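Long-range contact in DUF574 domain-containing protein (Thermobifida fusca, PDB 2QE6), which binds S-adenosylmethionine and is probably a methyltransferase of the Rossmann-like class, its substrate not established: residues A[241-247]-A[262-268]. The protein carries 1 engineered substitution. Residues are numbered along the deposited sequence; the frame is centred on the assembly and turned at random.
Sequences VVYTALW and EQLGMAG
Tyr243 is held with its ring between Gln263 and Met266. CB sits 3.5 Å from Glu262 O. With CG anti to the carbonyl carbon (chi1 -71°), the ring swings back along 262-266, and CD1 comes edge-on to Gly265 O, close to the ring plane. CE1 passes 3.4 Å from Gln263 O. One face then takes the methyl of selenomethionine Met266: CE stands 3.7 Å above the plane over the ring centre and makes a CH-pi contact, while SE lies farther off above the same face, a Met-aromatic contact. The opposite face receives Gln263 CG, offset toward the rim. At the tip, OH bonds to Thr200 OG1, outside both segments. Cut back to an alanine, Tyr243 would probably leave Met266 CE and Gln263 CG without the ring that separates them, and Thr200 without its phenol partner.

Behind the methyl, Met266 SE rests 3.9 Å from Val241 CG1, the two side chains crossing at about a right angle. Val242 and Ala267 form an antiparallel hydrogen-bonded pair, with Ala267 N 2.9 Å from Val242 O. Thr244 N donates a third hydrogen bond, to Gly265 O, where the chain turns into the 3-10 segment 244-246. There one water accepts from Ala245 N, donates to Glu262 O and also bonds Thr244 OG1, bridging the two segments beyond the strand pairing. Edge strand 235-243 thus pairs with 265-271, which runs antiparallel to 191-197: the 3-2-1-4-5-7-6 sheet of Rossmann-like, class I S-adenosylmethionine-dependent methyltransferases, with its reversed seventh strand.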
ATOM      1  N   VAL A 241       2.194 -12.092 -10.261  1.00 33.84           N
ATOM      2  CA  VAL A 241       2.473 -11.868  -8.855  1.00 35.27           C
ATOM      3  C   VAL A 241       3.901 -12.371  -8.599  1.00 34.23           C
ATOM      4  O   VAL A 241       4.180 -13.556  -8.729  1.00 32.47           O
ATOM      5  CB  VAL A 241       1.427 -12.559  -7.949  1.00 36.90           C
ATOM      6  CG1 VAL A 241       1.791 -12.439  -6.505  1.00 31.49           C
ATOM      7  CG2 VAL A 241       0.021 -11.934  -8.198  1.00 38.95           C
ATOM      8  N   VAL A 242       4.812 -11.447  -8.319  1.00 35.53           N
ATOM      9  CA  VAL A 242       6.252 -11.762  -8.217  1.00 34.76           C
ATOM     10  C   VAL A 242       6.856 -10.969  -7.077  1.00 35.01           C
ATOM     11  O   VAL A 242       6.249  -9.992  -6.615  1.00 35.02           O
ATOM     12  CB  VAL A 242       6.998 -11.409  -9.506  1.00 38.08           C
ATOM     13  CG1 VAL A 242       6.489 -12.262 -10.673  1.00 34.57           C
ATOM     14  CG2 VAL A 242       6.896  -9.878  -9.816  1.00 29.15           C
ATOM     15  N   TYR A 243       8.033 -11.389  -6.595  1.00 32.23           N
ATOM     16  CA  TYR A 243       8.725 -10.635  -5.561  1.00 33.12           C
ATOM     17  C   TYR A 243       8.786  -9.157  -5.999  1.00 35.30           C
ATOM     18  O   TYR A 243       8.913  -8.843  -7.162  1.00 34.15           O
ATOM     19  CB  TYR A 243      10.112 -11.205  -5.297  1.00 34.37           C
ATOM     20  CG  TYR A 243      10.142 -12.554  -4.589  1.00 32.49           C
ATOM     21  CD1 TYR A 243       9.590 -12.713  -3.321  1.00 28.97           C
ATOM     22  CD2 TYR A 243      10.722 -13.658  -5.186  1.00 31.60           C
ATOM     23  CE1 TYR A 243       9.648 -13.953  -2.639  1.00 33.81           C
ATOM     24  CE2 TYR A 243      10.782 -14.893  -4.515  1.00 33.16           C
ATOM     25  CZ  TYR A 243      10.242 -15.021  -3.237  1.00 27.92           C
ATOM     26  OH  TYR A 243      10.287 -16.215  -2.550  1.00 37.96           O
ATOM     27  N   THR A 244       8.617  -8.249  -5.058  1.00 35.20           N
ATOM     28  CA  THR A 244       8.462  -6.842  -5.393  1.00 34.84           C
ATOM     29  C   THR A 244       9.573  -6.281  -6.328  1.00 36.67           C
ATOM     30  O   THR A 244       9.249  -5.528  -7.248  1.00 34.79           O
ATOM     31  CB  THR A 244       8.275  -5.947  -4.091  1.00 36.80           C
ATOM     32  OG1 THR A 244       9.348  -6.194  -3.161  1.00 33.19           O
ATOM     33  CG2 THR A 244       6.949  -6.234  -3.405  1.00 35.19           C
ATOM     34  N   ALA A 245      10.844  -6.653  -6.130  1.00 35.82           N
ATOM     35  CA  ALA A 245      11.942  -6.118  -6.943  1.00 34.65           C
ATOM     36  C   ALA A 245      11.914  -6.632  -8.418  1.00 35.04           C
ATOM     37  O   ALA A 245      12.572  -6.063  -9.294  1.00 37.01           O
ATOM     38  CB  ALA A 245      13.264  -6.456  -6.308  1.00 35.39           C
ATOM     39  N   LEU A 246      11.172  -7.726  -8.639  1.00 35.31           N
ATOM     40  CA  LEU A 246      11.046  -8.372  -9.940  1.00 35.41           C
ATOM     41  C   LEU A 246       9.871  -7.815 -10.763  1.00 35.59           C
ATOM     42  O   LEU A 246       9.690  -8.185 -11.924  1.00 33.13           O
ATOM     43  CB  LEU A 246      10.873  -9.899  -9.746  1.00 33.93           C
ATOM     44  CG  LEU A 246      12.002 -10.678  -9.066  1.00 36.08           C
ATOM     45  CD1 LEU A 246      11.709 -12.202  -9.013  1.00 30.54           C
ATOM     46  CD2 LEU A 246      13.344 -10.442  -9.749  1.00 35.18           C
ATOM     47  N   TRP A 247       9.075  -6.917 -10.183  1.00 34.72           N
ATOM     48  CA  TRP A 247       7.910  -6.399 -10.905  1.00 33.46           C
ATOM     49  C   TRP A 247       8.323  -5.248 -11.806  1.00 34.07           C
ATOM     50  O   TRP A 247       8.585  -4.166 -11.316  1.00 33.36           O
ATOM     51  CB  TRP A 247       6.761  -5.982  -9.960  1.00 35.86           C
ATOM     52  CG  TRP A 247       5.453  -5.786 -10.724  1.00 32.64           C
ATOM     53  CD1 TRP A 247       4.490  -6.711 -10.912  1.00 35.64           C
ATOM     54  CD2 TRP A 247       5.012  -4.600 -11.412  1.00 33.01           C
ATOM     55  NE1 TRP A 247       3.474  -6.190 -11.672  1.00 35.72           N
ATOM     56  CE2 TRP A 247       3.770  -4.899 -12.002  1.00 32.33           C
ATOM     57  CE3 TRP A 247       5.553  -3.344 -11.608  1.00 35.94           C
ATOM     58  CZ2 TRP A 247       3.065  -3.982 -12.764  1.00 40.52           C
ATOM     59  CZ3 TRP A 247       4.846  -2.423 -12.375  1.00 39.45           C
ATOM     60  CH2 TRP A 247       3.619  -2.745 -12.929  1.00 35.55           C
ATOM     61  N   GLU A 262      14.674  -8.877  -0.286  1.00 34.71           N
ATOM     62  CA  GLU A 262      13.971  -8.904  -1.568  1.00 35.07           C
ATOM     63  C   GLU A 262      12.988 -10.091  -1.681  1.00 34.25           C
ATOM     64  O   GLU A 262      12.282 -10.220  -2.685  1.00 38.04           O
ATOM     65  CB  GLU A 262      14.986  -8.900  -2.715  1.00 34.24           C
ATOM     66  CG  GLU A 262      15.734  -7.574  -2.821  1.00 34.81           C
ATOM     67  CD  GLU A 262      16.903  -7.635  -3.802  1.00 40.82           C
ATOM     68  OE1 GLU A 262      17.700  -8.596  -3.741  1.00 35.93           O
ATOM     69  OE2 GLU A 262      17.025  -6.723  -4.636  1.00 54.94           O
ATOM     70  N   GLN A 263      12.926 -10.947  -0.665  1.00 35.02           N
ATOM     71  CA  GLN A 263      11.996 -12.099  -0.692  1.00 36.01           C
ATOM     72  C   GLN A 263      10.900 -12.089   0.379  1.00 36.52           C
ATOM     73  O   GLN A 263      10.253 -13.124   0.645  1.00 35.28           O
ATOM     74  CB  GLN A 263      12.785 -13.388  -0.587  1.00 35.66           C
ATOM     75  CG  GLN A 263      13.657 -13.620  -1.816  1.00 41.16           C
ATOM     76  CD  GLN A 263      14.605 -14.712  -1.573  1.00 39.73           C
ATOM     77  OE1 GLN A 263      14.377 -15.811  -2.001  1.00 45.73           O
ATOM     78  NE2 GLN A 263      15.656 -14.437  -0.825  1.00 44.39           N
ATOM     79  N   LEU A 264      10.671 -10.914   0.961  1.00 31.34           N
ATOM     80  CA  LEU A 264       9.668 -10.737   1.997  1.00 31.62           C
ATOM     81  C   LEU A 264       8.277 -10.389   1.435  1.00 34.86           C
ATOM     82  O   LEU A 264       7.285 -10.722   2.046  1.00 36.11           O
ATOM     83  CB  LEU A 264      10.122  -9.661   3.034  1.00 32.64           C
ATOM     84  CG  LEU A 264      11.158 -10.127   4.073  1.00 35.34           C
ATOM     85  CD1 LEU A 264      11.624  -8.913   4.924  1.00 33.05           C
ATOM     86  CD2 LEU A 264      10.668 -11.267   4.916  1.00 36.12           C
ATOM     87  N   GLY A 265       8.210  -9.715   0.286  1.00 32.27           N
ATOM     88  CA  GLY A 265       6.939  -9.340  -0.300  1.00 33.27           C
ATOM     89  C   GLY A 265       6.797  -9.563  -1.787  1.00 34.28           C
ATOM     90  O   GLY A 265       7.809  -9.658  -2.516  1.00 35.68           O
HETATM   91  N   MSE A 266       5.531  -9.648  -2.229  1.00 34.39           N
HETATM   92  CA  MSE A 266       5.200  -9.743  -3.663  1.00 33.24           C
HETATM   93  C   MSE A 266       4.286  -8.627  -4.082  1.00 33.71           C
HETATM   94  O   MSE A 266       3.612  -8.064  -3.268  1.00 36.73           O
HETATM   95  CB  MSE A 266       4.558 -11.081  -4.015  1.00 33.40           C
HETATM   96  CG  MSE A 266       5.536 -12.223  -3.931  1.00 37.60           C
HETATM   97 SE   MSE A 266       5.100 -13.745  -4.950  0.75 31.38          SE
HETATM   98  CE  MSE A 266       6.675 -14.786  -4.689  1.00 31.85           C
ATOM     99  N   ALA A 267       4.290  -8.328  -5.376  1.00 35.99           N
ATOM    100  CA  ALA A 267       3.467  -7.298  -5.981  1.00 33.34           C
ATOM    101  C   ALA A 267       2.690  -7.929  -7.154  1.00 34.48           C
ATOM    102  O   ALA A 267       3.185  -8.853  -7.807  1.00 32.80           O
ATOM    103  CB  ALA A 267       4.347  -6.157  -6.525  1.00 32.93           C
ATOM    104  N   GLY A 268       1.497  -7.395  -7.428  1.00 32.80           N
ATOM    105  CA  GLY A 268       0.713  -7.772  -8.597  1.00 34.76           C
ATOM    106  C   GLY A 268      -0.213  -6.628  -8.978  1.00 34.39           C
ATOM    107  O   GLY A 268      -0.644  -5.873  -8.127  1.00 36.41           O
TER
HETATM  108  O   HOH W   1      11.637  -7.620  -3.659  1.00 22.16           O